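Local coordinates for hemolysin (Xylella fastidiosa, PDB 2OAI), which probably binds flavin adenine dinucleotide as a whole, CBS-containing membrane protein, this piece being its calcium-binding transporter-associated (CorC_HlyC) domain, at residues A[67-71]-A[72-76]. Sequence-based numbering, arbitrary orientation. Where two conformers were deposited one is given.
Sequences YFDWA and GWRIE
R74 packs against D69 and Y67 on one face of a beta hairpin with a two-residue loop, strands 67-70 and 73-76, at an edge, within this chain, of the five-stranded antiparallel sheet of this CorC_HlyC domain. Its CB and CG run past D69 OD1, and CD comes 3.5 Å from Y67 CD1. A bend at chi3 (-64°) turns the guanidinium toward the first strand. NE donates to D69 OD1 at 2.8 Å and NH2 to D69 OD2 at 3.2 Å, a side-on salt bridge using both syn lone pairs, the two planes 2° apart. CZ rests 3.4 Å and NH1 3.6 Å from Y67 CE1, which lies over one guanidinium face, planes 27° apart; arginine suits the place because its edge can take a carboxylate while its face packs on a ring. Y67 OH reaches E16 of the second subunit.

The other face is apolar and turns toward helices 28-35 and 50-58. I75 packs against F68 and W70: its CB lies over the F68 ring, toward the rim, in a CH-pi contact, and in one of two conformers CD1 meets F68 CZ and W70 CE3. F68 and I75 exchange two backbone hydrogen bonds. A type I' turn, with A71 and G72 at positive phi, which glycine, lacking a side chain, adopts easily, closes the hairpin; A71 O lies 3.2 Å from W73 CD1, at the indole edge.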
ATOM      1  N   TYR A  67       4.890  -7.701  -8.766  1.00 45.75           N
ATOM      2  CA  TYR A  67       5.707  -8.225  -7.665  1.00 45.93           C
ATOM      3  C   TYR A  67       6.819  -9.100  -8.189  1.00 46.32           C
ATOM      4  O   TYR A  67       6.804  -9.505  -9.374  1.00 44.37           O
ATOM      5  CB  TYR A  67       4.868  -9.036  -6.665  1.00 46.35           C
ATOM      6  CG  TYR A  67       4.218 -10.277  -7.273  1.00 48.79           C
ATOM      7  CD1 TYR A  67       4.902 -11.508  -7.326  1.00 49.10           C
ATOM      8  CD2 TYR A  67       2.942 -10.204  -7.850  1.00 49.77           C
ATOM      9  CE1 TYR A  67       4.296 -12.638  -7.871  1.00 50.13           C
ATOM     10  CE2 TYR A  67       2.332 -11.321  -8.400  1.00 52.69           C
ATOM     11  CZ  TYR A  67       3.017 -12.538  -8.407  1.00 51.88           C
ATOM     12  OH  TYR A  67       2.419 -13.646  -8.956  1.00 51.41           O
ATOM     13  N   PHE A  68       7.796  -9.360  -7.322  1.00 46.43           N
ATOM     14  CA  PHE A  68       8.845 -10.326  -7.637  1.00 47.91           C
ATOM     15  C   PHE A  68       9.290 -10.945  -6.319  1.00 49.16           C
ATOM     16  O   PHE A  68       8.986 -10.416  -5.253  1.00 48.19           O
ATOM     17  CB  PHE A  68      10.024  -9.665  -8.378  1.00 47.73           C
ATOM     18  CG  PHE A  68      10.751  -8.601  -7.571  1.00 49.44           C
ATOM     19  CD1 PHE A  68      10.266  -7.288  -7.527  1.00 49.48           C
ATOM     20  CD2 PHE A  68      11.918  -8.908  -6.863  1.00 51.36           C
ATOM     21  CE1 PHE A  68      10.926  -6.275  -6.796  1.00 51.90           C
ATOM     22  CE2 PHE A  68      12.588  -7.897  -6.118  1.00 52.33           C
ATOM     23  CZ  PHE A  68      12.071  -6.578  -6.092  1.00 51.91           C
ATOM     24  N   ASP A  69      10.023 -12.056  -6.409  1.00 50.59           N
ATOM     25  CA  ASP A  69      10.529 -12.726  -5.221  1.00 53.17           C
ATOM     26  C   ASP A  69      12.031 -12.540  -5.090  1.00 54.60           C
ATOM     27  O   ASP A  69      12.774 -12.594  -6.093  1.00 53.91           O
ATOM     28  CB  ASP A  69      10.166 -14.198  -5.263  1.00 53.26           C
ATOM     29  CG  ASP A  69       8.652 -14.422  -5.361  1.00 54.66           C
ATOM     30  OD1 ASP A  69       7.847 -13.562  -4.928  1.00 56.56           O
ATOM     31  OD2 ASP A  69       8.257 -15.464  -5.887  1.00 56.04           O
ATOM     32  N   TRP A  70      12.476 -12.321  -3.856  1.00 56.17           N
ATOM     33  CA  TRP A  70      13.881 -12.020  -3.589  1.00 57.77           C
ATOM     34  C   TRP A  70      14.196 -12.498  -2.190  1.00 57.94           C
ATOM     35  O   TRP A  70      13.521 -12.116  -1.229  1.00 57.79           O
ATOM     36  CB  TRP A  70      14.114 -10.510  -3.724  1.00 59.33           C
ATOM     37  CG  TRP A  70      15.479 -10.016  -3.273  1.00 61.31           C
ATOM     38  CD1 TRP A  70      16.673 -10.113  -3.961  1.00 62.79           C
ATOM     39  CD2 TRP A  70      15.774  -9.321  -2.053  1.00 62.46           C
ATOM     40  NE1 TRP A  70      17.689  -9.539  -3.224  1.00 63.34           N
ATOM     41  CE2 TRP A  70      17.163  -9.036  -2.056  1.00 64.05           C
ATOM     42  CE3 TRP A  70      15.002  -8.916  -0.957  1.00 62.31           C
ATOM     43  CZ2 TRP A  70      17.795  -8.365  -0.990  1.00 64.17           C
ATOM     44  CZ3 TRP A  70      15.632  -8.240   0.097  1.00 62.79           C
ATOM     45  CH2 TRP A  70      17.012  -7.978   0.069  1.00 61.91           C
ATOM     46  N   ALA A  71      15.198 -13.367  -2.090  1.00 58.60           N
ATOM     47  CA  ALA A  71      15.677 -13.878  -0.795  1.00 58.51           C
ATOM     48  C   ALA A  71      14.597 -14.520   0.095  1.00 58.29           C
ATOM     49  O   ALA A  71      14.596 -14.301   1.318  1.00 59.60           O
ATOM     50  CB  ALA A  71      16.385 -12.745  -0.039  1.00 58.85           C
ATOM     51  N   GLY A  72      13.694 -15.309  -0.499  1.00 57.00           N
ATOM     52  CA  GLY A  72      12.579 -15.939   0.225  1.00 54.55           C
ATOM     53  C   GLY A  72      11.415 -14.998   0.601  1.00 53.73           C
ATOM     54  O   GLY A  72      10.569 -15.359   1.422  1.00 53.97           O
ATOM     55  N   TRP A  73      11.361 -13.809  -0.001  1.00 52.65           N
ATOM     56  CA  TRP A  73      10.271 -12.848   0.265  1.00 51.57           C
ATOM     57  C   TRP A  73       9.618 -12.429  -1.042  1.00 51.78           C
ATOM     58  O   TRP A  73      10.301 -12.384  -2.082  1.00 52.36           O
ATOM     59  CB  TRP A  73      10.840 -11.588   0.947  1.00 52.23           C
ATOM     60  CG  TRP A  73      11.274 -11.847   2.356  1.00 52.08           C
ATOM     61  CD1 TRP A  73      12.433 -12.442   2.775  1.00 54.40           C
ATOM     62  CD2 TRP A  73      10.537 -11.517   3.524  1.00 52.77           C
ATOM     63  NE1 TRP A  73      12.460 -12.505   4.153  1.00 54.12           N
ATOM     64  CE2 TRP A  73      11.307 -11.945   4.640  1.00 52.32           C
ATOM     65  CE3 TRP A  73       9.299 -10.895   3.742  1.00 51.97           C
ATOM     66  CZ2 TRP A  73      10.880 -11.772   5.956  1.00 53.03           C
ATOM     67  CZ3 TRP A  73       8.859 -10.738   5.068  1.00 55.38           C
ATOM     68  CH2 TRP A  73       9.664 -11.181   6.155  1.00 52.09           C
ATOM     69  N   ARG A  74       8.338 -12.078  -0.987  1.00 49.55           N
ATOM     70  CA  ARG A  74       7.681 -11.471  -2.130  1.00 48.97           C
ATOM     71  C   ARG A  74       7.587  -9.969  -1.892  1.00 48.13           C
ATOM     72  O   ARG A  74       7.145  -9.530  -0.828  1.00 48.82           O
ATOM     73  CB  ARG A  74       6.272 -12.030  -2.311  1.00 49.41           C
ATOM     74  CG  ARG A  74       5.473 -11.374  -3.454  1.00 51.76           C
ATOM     75  CD  ARG A  74       4.444 -12.331  -3.970  1.00 56.41           C
ATOM     76  NE  ARG A  74       5.085 -13.508  -4.577  1.00 56.99           N
ATOM     77  CZ  ARG A  74       4.415 -14.550  -5.055  1.00 59.30           C
ATOM     78  NH1 ARG A  74       3.084 -14.551  -5.021  1.00 59.61           N
ATOM     79  NH2 ARG A  74       5.073 -15.574  -5.597  1.00 59.53           N
ATOM     80  N   ILE A  75       7.986  -9.202  -2.896  0.50 47.45           N
ATOM     81  CA  ILE A  75       7.973  -7.742  -2.833  0.50 47.57           C
ATOM     82  C   ILE A  75       6.984  -7.203  -3.857  0.50 47.15           C
ATOM     83  O   ILE A  75       7.186  -7.365  -5.060  0.50 46.47           O
ATOM     84  CB  ILE A  75       9.376  -7.162  -3.138  0.50 47.83           C
ATOM     85  CG1 ILE A  75      10.425  -7.792  -2.212  0.50 48.72           C
ATOM     86  CG2 ILE A  75       9.372  -5.622  -3.007  0.50 48.49           C
ATOM     87  CD1 ILE A  75      11.850  -7.458  -2.602  0.50 47.85           C
ATOM     88  N   GLU A  76       5.933  -6.558  -3.370  1.00 46.77           N
ATOM     89  CA  GLU A  76       4.827  -6.127  -4.224  1.00 46.25           C
ATOM     90  C   GLU A  76       4.720  -4.606  -4.185  1.00 46.82           C
ATOM     91  O   GLU A  76       4.809  -4.009  -3.115  1.00 46.43           O
ATOM     92  CB  GLU A  76       3.518  -6.786  -3.757  1.00 47.23           C
ATOM     93  CG  GLU A  76       2.309  -6.274  -4.572  1.00 47.65           C
ATOM     94  CD  GLU A  76       0.984  -6.930  -4.155  1.00 50.07           C
ATOM     95  OE1 GLU A  76       0.982  -7.828  -3.253  1.00 53.32           O
ATOM     96  OE2 GLU A  76      -0.050  -6.525  -4.729  1.00 52.88           O
TER